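Local coordinates for malonate decarboxylase subunit alpha (Acinetobacter baumannii ATCC 17978, PDB 6MPR) that probably transfers the acyl-carrier protein from its acetyl thioester to malonate, releasing acetate, as the transferase subunit of malonate decarboxylase, at the interface of chains A and B. Residues are numbered along the deposited sequence; one frame, centred on the assembly and turned at random. Chains: chain A/B, Malonate decarboxylase subunit alpha.

Contact 1: the interface of chains A and B. Residues chain A 142, 392-393, 465-468; chain B 400, 402.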
# COMPACT_ATOMS: atom_id res chain seq x y z
N THR A 142 10.50 4.80 1.25
CA THR A 142 10.15 4.10 0.02
C THR A 142 8.94 4.82 -0.60
O THR A 142 8.24 5.56 0.08
CB THR A 142 9.89 2.60 0.27
OG1 THR A 142 9.75 1.89 -0.98
CG2 THR A 142 8.68 2.34 1.16
N PRO A 392 12.72 -0.87 -0.51
CA PRO A 392 12.25 -1.35 0.80
C PRO A 392 10.84 -1.91 0.77
O PRO A 392 10.55 -2.88 1.48
CB PRO A 392 12.34 -0.09 1.68
CG PRO A 392 13.38 0.73 1.01
CD PRO A 392 13.16 0.53 -0.44
N ASN A 393 9.95 -1.32 -0.03
CA ASN A 393 8.58 -1.83 -0.12
C ASN A 393 8.54 -3.17 -0.83
O ASN A 393 7.74 -4.04 -0.47
CB ASN A 393 7.70 -0.81 -0.84
CG ASN A 393 6.28 -1.32 -1.03
OD1 ASN A 393 5.55 -1.51 -0.06
ND2 ASN A 393 5.90 -1.55 -2.29
N ILE A 465 19.31 1.56 5.40
CA ILE A 465 19.34 0.17 4.98
C ILE A 465 18.24 -0.04 3.95
O ILE A 465 17.07 0.22 4.23
CB ILE A 465 19.11 -0.78 6.17
CG1 ILE A 465 20.17 -0.58 7.25
CG2 ILE A 465 19.04 -2.23 5.71
CD1 ILE A 465 21.56 -0.56 6.71
N MET A 466 18.62 -0.53 2.76
CA MET A 466 17.64 -0.80 1.72
C MET A 466 16.80 -2.02 2.07
O MET A 466 15.56 -1.97 2.06
CB MET A 466 18.36 -0.98 0.39
CG MET A 466 17.44 -1.09 -0.79
SD MET A 466 18.37 -1.08 -2.35
CE MET A 466 19.26 -2.62 -2.19
N ILE A 467 17.45 -3.13 2.44
CA ILE A 467 16.76 -4.38 2.74
C ILE A 467 17.43 -4.97 3.97
O ILE A 467 18.64 -5.20 3.97
CB ILE A 467 16.83 -5.37 1.57
CG1 ILE A 467 16.00 -4.87 0.38
CG2 ILE A 467 16.27 -6.73 1.97
CD1 ILE A 467 16.18 -5.73 -0.84
N TYR A 468 16.64 -5.22 5.02
CA TYR A 468 17.17 -5.80 6.25
C TYR A 468 17.44 -7.28 6.08
O TYR A 468 16.72 -8.00 5.38
CB TYR A 468 16.24 -5.55 7.44
CG TYR A 468 16.38 -4.13 7.96
CD1 TYR A 468 15.64 -3.09 7.40
CD2 TYR A 468 17.27 -3.82 8.97
CE1 TYR A 468 15.78 -1.79 7.84
CE2 TYR A 468 17.41 -2.52 9.44
CZ TYR A 468 16.66 -1.51 8.86
OH TYR A 468 16.76 -0.20 9.27
N GLY B 400 8.65 -2.56 5.38
CA GLY B 400 9.17 -1.67 4.36
C GLY B 400 9.34 -0.24 4.81
O GLY B 400 9.92 0.58 4.08
N ARG B 402 10.78 3.06 6.46
CA ARG B 402 12.11 3.54 6.81
C ARG B 402 12.12 4.89 7.52
O ARG B 402 13.14 5.22 8.14
CB ARG B 402 12.99 3.65 5.56
CG ARG B 402 13.19 2.32 4.79
CD ARG B 402 14.04 1.34 5.59
NE ARG B 402 14.30 0.10 4.86
CZ ARG B 402 13.58 -1.02 5.01
NH1 ARG B 402 12.58 -1.04 5.88
NH2 ARG B 402 13.89 -2.11 4.33
O HOH W 1 13.70 -4.99 4.45
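B:Arg402 slots its guanidinium group between A:Pro392 and A:Tyr468, at an interface between two copies of a protein of the alpha (transferase) subunit family of malonate decarboxylases. Atom CB of the proline ring lies over one face of the guanidinium, offset toward its rim. From the opposite side the tyrosine presents its edge, with CE1 3.7 Å from CZ of B:Arg402, and the two planes stand 85° apart. One face of that tyrosine ring rests on CG2 of A:Ile465, a contact within chain A that probably helps to hold the ring edge-on to the arginine.

Beside the stacked guanidinium, B:Gly400 brings its CA to 3.4 Å from the carbonyl O of A:Pro392, and its own O lies 3.6 Å from the methyl CG2 of A:Thr142. A bend at chi2 (-69°) turns the arginine chain toward the backbone of chain A residues 465-468. There NE donates to the carbonyl O of A:Ile465 at 2.8 Å, almost in line with the carbonyl bond, although this acceptor is tilted from the guanidinium plane. NH2 donates to the carbonyl O of A:Met466, also at 2.8 Å; here the acceptor lies in the guanidinium plane, while the donor sits above the carbonyl plane. Together the two bonds restrict rotation of the guanidinium. At the rim, water 1 bridges NH2 and the backbone N of A:Tyr468, lying 2.9 Å from NH2 of B:Arg402.

Contact 2: the interface of chains A and B. Residues chain A 144-145, 148, 351, 355; chain B 355, 359-360.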
# COMPACT_ATOMS: atom_id res chain seq x y z
N ILE A 144 5.75 4.42 -1.82
CA ILE A 144 4.37 4.51 -1.35
C ILE A 144 4.29 4.88 0.12
O ILE A 144 3.24 5.35 0.56
CB ILE A 144 3.57 3.23 -1.62
CG1 ILE A 144 4.17 2.03 -0.88
CG2 ILE A 144 3.45 2.99 -3.13
CD1 ILE A 144 3.31 0.79 -0.98
N GLU A 145 5.37 4.70 0.88
CA GLU A 145 5.44 5.29 2.22
C GLU A 145 5.39 6.82 2.15
O GLU A 145 4.67 7.47 2.92
CB GLU A 145 6.72 4.81 2.92
CG GLU A 145 7.00 5.39 4.30
CD GLU A 145 8.41 5.04 4.78
OE1 GLU A 145 8.70 5.24 5.98
OE2 GLU A 145 9.23 4.60 3.95
N SER A 148 1.96 8.02 1.33
CA SER A 148 1.02 7.84 2.43
C SER A 148 1.09 8.99 3.43
O SER A 148 0.09 9.31 4.06
CB SER A 148 1.27 6.51 3.13
OG SER A 148 2.37 6.61 4.02
N MET A 351 1.67 3.95 -7.52
CA MET A 351 1.12 3.56 -6.22
C MET A 351 0.48 2.18 -6.27
O MET A 351 0.73 1.32 -5.41
CB MET A 351 0.12 4.59 -5.71
CG MET A 351 -0.57 4.12 -4.43
SD MET A 351 -0.94 5.39 -3.23
CE MET A 351 -2.53 5.98 -3.76
N LEU A 355 1.95 -1.18 -4.50
CA LEU A 355 1.10 -1.91 -3.56
C LEU A 355 1.00 -3.39 -3.93
O LEU A 355 1.12 -4.27 -3.07
CB LEU A 355 -0.30 -1.28 -3.52
CG LEU A 355 -1.14 -1.67 -2.31
CD1 LEU A 355 -0.41 -1.32 -1.00
CD2 LEU A 355 -2.50 -1.00 -2.38
N LEU B 355 -3.47 2.68 3.29
CA LEU B 355 -2.04 2.76 3.04
C LEU B 355 -1.36 3.66 4.05
O LEU B 355 -0.31 3.32 4.60
CB LEU B 355 -1.77 3.26 1.63
CG LEU B 355 -0.31 3.16 1.18
CD1 LEU B 355 0.17 1.72 1.07
CD2 LEU B 355 -0.11 3.93 -0.12
N TYR B 359 1.69 2.82 6.67
CA TYR B 359 3.02 3.39 6.50
C TYR B 359 3.23 4.73 7.19
O TYR B 359 4.39 5.12 7.39
CB TYR B 359 3.32 3.61 5.02
CG TYR B 359 4.07 2.48 4.34
CD1 TYR B 359 5.37 2.17 4.71
CD2 TYR B 359 3.48 1.76 3.32
CE1 TYR B 359 6.06 1.15 4.09
CE2 TYR B 359 4.18 0.72 2.67
CZ TYR B 359 5.46 0.43 3.08
OH TYR B 359 6.18 -0.57 2.47
N ALA B 360 2.16 5.46 7.51
CA ALA B 360 2.30 6.85 7.92
C ALA B 360 1.89 7.18 9.35
O ALA B 360 2.20 8.28 9.81
CB ALA B 360 1.50 7.76 6.96
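Helix 143-149 of chain A lies against the C-terminal part of helix 350-359 of chain B and the residue that follows it, B:Ala360, while helix 350-359 of chain A approaches its own counterpart from the other side. B:Leu355 enters between the two chain A helices, and its branches go separate ways. CD1 meets CD1 of A:Leu355 at 3.7 Å, so the same residue of both copies touches across the interface, the two side chains running antiparallel as they pass. CD2 instead reaches the sulfur SD of A:Met351 at 3.5 Å, and also lies near the carbonyl O of A:Ile144. Bends at chi2 and chi3 of the methionine carry its sulfur to this branch.

A:Ile144 places CG1 between its backbone N and carbonyl carbon (chi1 62°); this, with an extended chi2, directs CD1 toward both B:Leu355 and B:Tyr359. There CD1 lies 3.8 Å from CE2 of the tyrosine ring. The ring also packs over the start of A:Glu145, with the backbone N of that residue above one face and toward the rim. The glutamate side chain runs roughly perpendicular to the tyrosine side chain, its CB 3.5 Å from CD1 of B:Tyr359. It is thus the aliphatic stem of the glutamate that supports the ring, and the extended chain carries the carboxylate past it.

A:Ser148 turns its hydroxyl back to its own helix, where OG donates to the carbonyl O of A:Glu145 at 2.7 Å. This bond fixes the hydroxyl, which also touches CB of B:Tyr359 and CB of B:Ala360, each 3.3 Å from OG. In the deposited assembly the patch joins the two copies by fitting mainly apolar side chains between helices and, if the dimer is the biological one, probably helps to hold them in register.

Contact 1 and contact 2 are centred about 13 Å apart, measured between the means of their C-alpha atoms, and are parts of one two-fold symmetric interface. The chain A segment around residues 142-149 connects them: A:Thr142 borders contact 1, and the helix that begins at residue 143 contributes to contact 2, together with helix 350-359 of both chains. The two differ in character, since contact 1 relies on directional bonds from an arginine to backbone carbonyls and contact 2 on the fit of helix side chains. Exchange of the chains repeats both, so the pairing, if it is the biological one, is reinforced twice over.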